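Local structure of hypothetical protein (Lactobacillus plantarum, 2IAY) at residues Thr14-Thr18 with Ile110-Asp114. The protein is of unknown function but may have a role in amino-acid metabolism. Residues are numbered along the deposited sequence; the frame is centred on the assembly and turned at random. Where two conformers were deposited one is given.
Sequences TKTYT and ILTTD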
ATOM      1  N   THR A  14      13.840   0.141  -2.693  1.00 10.54           N
ATOM      2  CA  THR A  14      14.599  -0.628  -3.677  1.00 12.37           C
ATOM      3  C   THR A  14      13.753  -1.719  -4.353  1.00 13.52           C
ATOM      4  O   THR A  14      14.119  -2.264  -5.383  1.00 17.54           O
ATOM      5  CB  THR A  14      15.842  -1.244  -3.047  1.00 13.45           C
ATOM      6  OG1 THR A  14      15.439  -2.230  -2.103  1.00 18.62           O
ATOM      7  CG2 THR A  14      16.713  -0.132  -2.415  1.00 14.39           C
ATOM      8  N   LYS A  15      12.581  -2.021  -3.810  1.00 12.19           N
ATOM      9  CA  LYS A  15      11.685  -3.032  -4.360  1.00 12.60           C
ATOM     10  C   LYS A  15      10.568  -2.356  -5.134  1.00 11.11           C
ATOM     11  O   LYS A  15      10.134  -1.299  -4.750  1.00 12.62           O
ATOM     12  CB  LYS A  15      10.996  -3.822  -3.205  1.00 13.43           C
ATOM     13  CG  LYS A  15      11.968  -4.603  -2.422  1.00 17.31           C
ATOM     14  CD  LYS A  15      11.310  -5.497  -1.436  1.00 14.86           C
ATOM     15  CE  LYS A  15      12.438  -5.985  -0.544  1.00 19.66           C
ATOM     16  NZ  LYS A  15      12.226  -7.216   0.148  1.00 25.04           N
ATOM     17  N   THR A  16      10.077  -3.029  -6.157  1.00 10.71           N
ATOM     18  CA  THR A  16       8.879  -2.651  -6.898  0.50  9.97           C
ATOM     19  C   THR A  16       7.811  -3.715  -6.619  1.00 10.80           C
ATOM     20  O   THR A  16       8.123  -4.916  -6.630  1.00 13.26           O
ATOM     21  CB  THR A  16       9.224  -2.520  -8.409  0.50 11.29           C
ATOM     22  OG1 THR A  16      10.075  -1.389  -8.598  0.50 12.87           O
ATOM     23  CG2 THR A  16       8.026  -2.291  -9.262  0.50  9.65           C
ATOM     24  N   TYR A  17       6.570  -3.285  -6.428  1.00  8.62           N
ATOM     25  CA  TYR A  17       5.463  -4.204  -6.225  1.00  8.84           C
ATOM     26  C   TYR A  17       4.617  -4.208  -7.478  1.00  8.65           C
ATOM     27  O   TYR A  17       4.378  -3.168  -8.093  1.00 10.08           O
ATOM     28  CB  TYR A  17       4.627  -3.782  -4.993  1.00  7.64           C
ATOM     29  CG  TYR A  17       5.366  -4.025  -3.726  1.00  8.19           C
ATOM     30  CD1 TYR A  17       6.181  -3.049  -3.185  1.00  9.34           C
ATOM     31  CD2 TYR A  17       5.274  -5.242  -3.075  1.00  9.44           C
ATOM     32  CE1 TYR A  17       6.888  -3.280  -2.027  1.00  9.75           C
ATOM     33  CE2 TYR A  17       5.967  -5.457  -1.911  1.00 10.93           C
ATOM     34  CZ  TYR A  17       6.795  -4.477  -1.412  1.00 10.69           C
ATOM     35  OH  TYR A  17       7.515  -4.684  -0.264  1.00 14.71           O
ATOM     36  N   THR A  18       4.164  -5.403  -7.855  1.00  7.74           N
ATOM     37  CA  THR A  18       3.314  -5.613  -9.008  1.00  8.04           C
ATOM     38  C   THR A  18       1.978  -6.158  -8.585  1.00  8.37           C
ATOM     39  O   THR A  18       1.880  -7.057  -7.766  1.00  9.16           O
ATOM     40  CB  THR A  18       4.002  -6.625  -9.926  1.00  9.66           C
ATOM     41  OG1 THR A  18       5.249  -6.077 -10.355  1.00 10.80           O
ATOM     42  CG2 THR A  18       3.174  -6.951 -11.180  1.00 11.13           C
ATOM     43  N   ILE A 110      -2.207 -10.852  -4.007  1.00  7.73           N
ATOM     44  CA  ILE A 110      -2.570  -9.477  -4.310  1.00  7.19           C
ATOM     45  C   ILE A 110      -1.422  -8.748  -4.986  1.00  7.54           C
ATOM     46  O   ILE A 110      -1.638  -8.085  -6.015  1.00  7.95           O
ATOM     47  CB  ILE A 110      -3.101  -8.724  -3.061  1.00  8.80           C
ATOM     48  CG1 ILE A 110      -4.411  -9.408  -2.545  1.00 10.16           C
ATOM     49  CG2 ILE A 110      -3.290  -7.237  -3.357  1.00  8.46           C
ATOM     50  CD1 ILE A 110      -4.840  -8.984  -1.163  1.00 12.29           C
ATOM     51  N   LEU A 111      -0.228  -8.863  -4.407  1.00  7.19           N
ATOM     52  CA  LEU A 111       0.994  -8.242  -4.943  1.00  7.59           C
ATOM     53  C   LEU A 111       2.073  -9.299  -5.117  1.00  7.89           C
ATOM     54  O   LEU A 111       2.091 -10.286  -4.373  1.00  8.75           O
ATOM     55  CB  LEU A 111       1.542  -7.172  -3.988  1.00  8.07           C
ATOM     56  CG  LEU A 111       0.643  -5.968  -3.712  1.00  7.31           C
ATOM     57  CD1 LEU A 111       1.336  -5.041  -2.691  1.00  8.61           C
ATOM     58  CD2 LEU A 111       0.308  -5.214  -5.015  1.00  9.45           C
ATOM     59  N   THR A 112       2.992  -9.025  -6.025  1.00  7.45           N
ATOM     60  CA  THR A 112       4.282  -9.730  -6.091  1.00  7.99           C
ATOM     61  C   THR A 112       5.403  -8.700  -6.099  1.00  8.32           C
ATOM     62  O   THR A 112       5.166  -7.513  -6.248  1.00  8.94           O
ATOM     63  CB  THR A 112       4.384 -10.628  -7.302  1.00  9.26           C
ATOM     64  OG1 THR A 112       4.317  -9.825  -8.483  1.00 10.12           O
ATOM     65  CG2 THR A 112       3.321 -11.698  -7.282  1.00 10.06           C
ATOM     66  N   THR A 113       6.625  -9.152  -5.902  1.00  8.61           N
ATOM     67  CA  THR A 113       7.783  -8.296  -6.118  0.50  7.71           C
ATOM     68  C   THR A 113       8.850  -9.110  -6.848  1.00  8.63           C
ATOM     69  O   THR A 113       8.709 -10.313  -7.054  1.00  9.33           O
ATOM     70  CB  THR A 113       8.253  -7.636  -4.772  0.50  9.52           C
ATOM     71  OG1 THR A 113       9.291  -6.682  -4.991  0.50  7.73           O
ATOM     72  CG2 THR A 113       8.728  -8.648  -3.779  0.50 11.31           C
ATOM     73  N   ASP A 114       9.916  -8.447  -7.293  1.00 10.58           N
ATOM     74  CA  ASP A 114      10.930  -9.175  -8.084  1.00 11.22           C
ATOM     75  C   ASP A 114      11.727 -10.138  -7.199  1.00 12.83           C
ATOM     76  O   ASP A 114      11.969  -9.849  -6.015  1.00 14.08           O
ATOM     77  CB  ASP A 114      11.873  -8.210  -8.766  1.00 12.19           C
ATOM     78  CG  ASP A 114      11.192  -7.323  -9.781  1.00 14.18           C
ATOM     79  OD1 ASP A 114      10.007  -7.543 -10.185  1.00 12.73           O
ATOM     80  OD2 ASP A 114      11.885  -6.402 -10.260  1.00 19.09           O
ATOM     81  OXT ASP A 114      12.146 -11.231  -7.641  1.00 15.26           O
TER
HETATM   82  O   HOH W   1       7.592  -6.248  -9.062  1.00 13.37           O
HETATM   83  O   HOH W   2      11.203  -5.662  -6.877  0.50 17.91           O
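Strand 17-19 is the middle of a small antiparallel sheet, with 7-8 along one edge and the C-terminal strand 111-113 along the other. K15 enters from the loop, its CB 3.8 Å from T113 OG1; a long, flexible lysine suits this exposed margin, where its side chain touches R99 of helix 92-107. At T16 the backbones are not yet paired, T16 O being 4.0 Å from D114 N, and a side chain substitutes for a backbone donor: T113 OG1 donates to T16 O at 2.7 Å. One water takes hydrogens from T16 N (3.0 Å) and D114 N (3.1 Å). Another donates to T16 O (2.8 Å) and D114 OD1 (3.0 Å) and accepts from T18 OG1 (2.7 Å). Y17 turns to the same face as T113, and its CD2 lies 4.0 Å from L111 CD1; a large ring and a branched aliphatic chain suit this place, both buried against helix 92-107 (L102, F105) and strand 70-76 (M72, F70). At T18 regular pairing takes over: T18 N to T112 O at 2.8 Å and T112 N to T18 O at 2.9 Å form a hydrogen-bonded antiparallel pair. Both beta-branched threonines suit extended backbone, and their side chains share a face, T18 CB 3.5 Å from T112 OG1. Direct backbone bonds thus give way to hydroxyl and water bridges toward the C-terminus, implying a seam polar and hydrated at that end while its apolar side chains join the core.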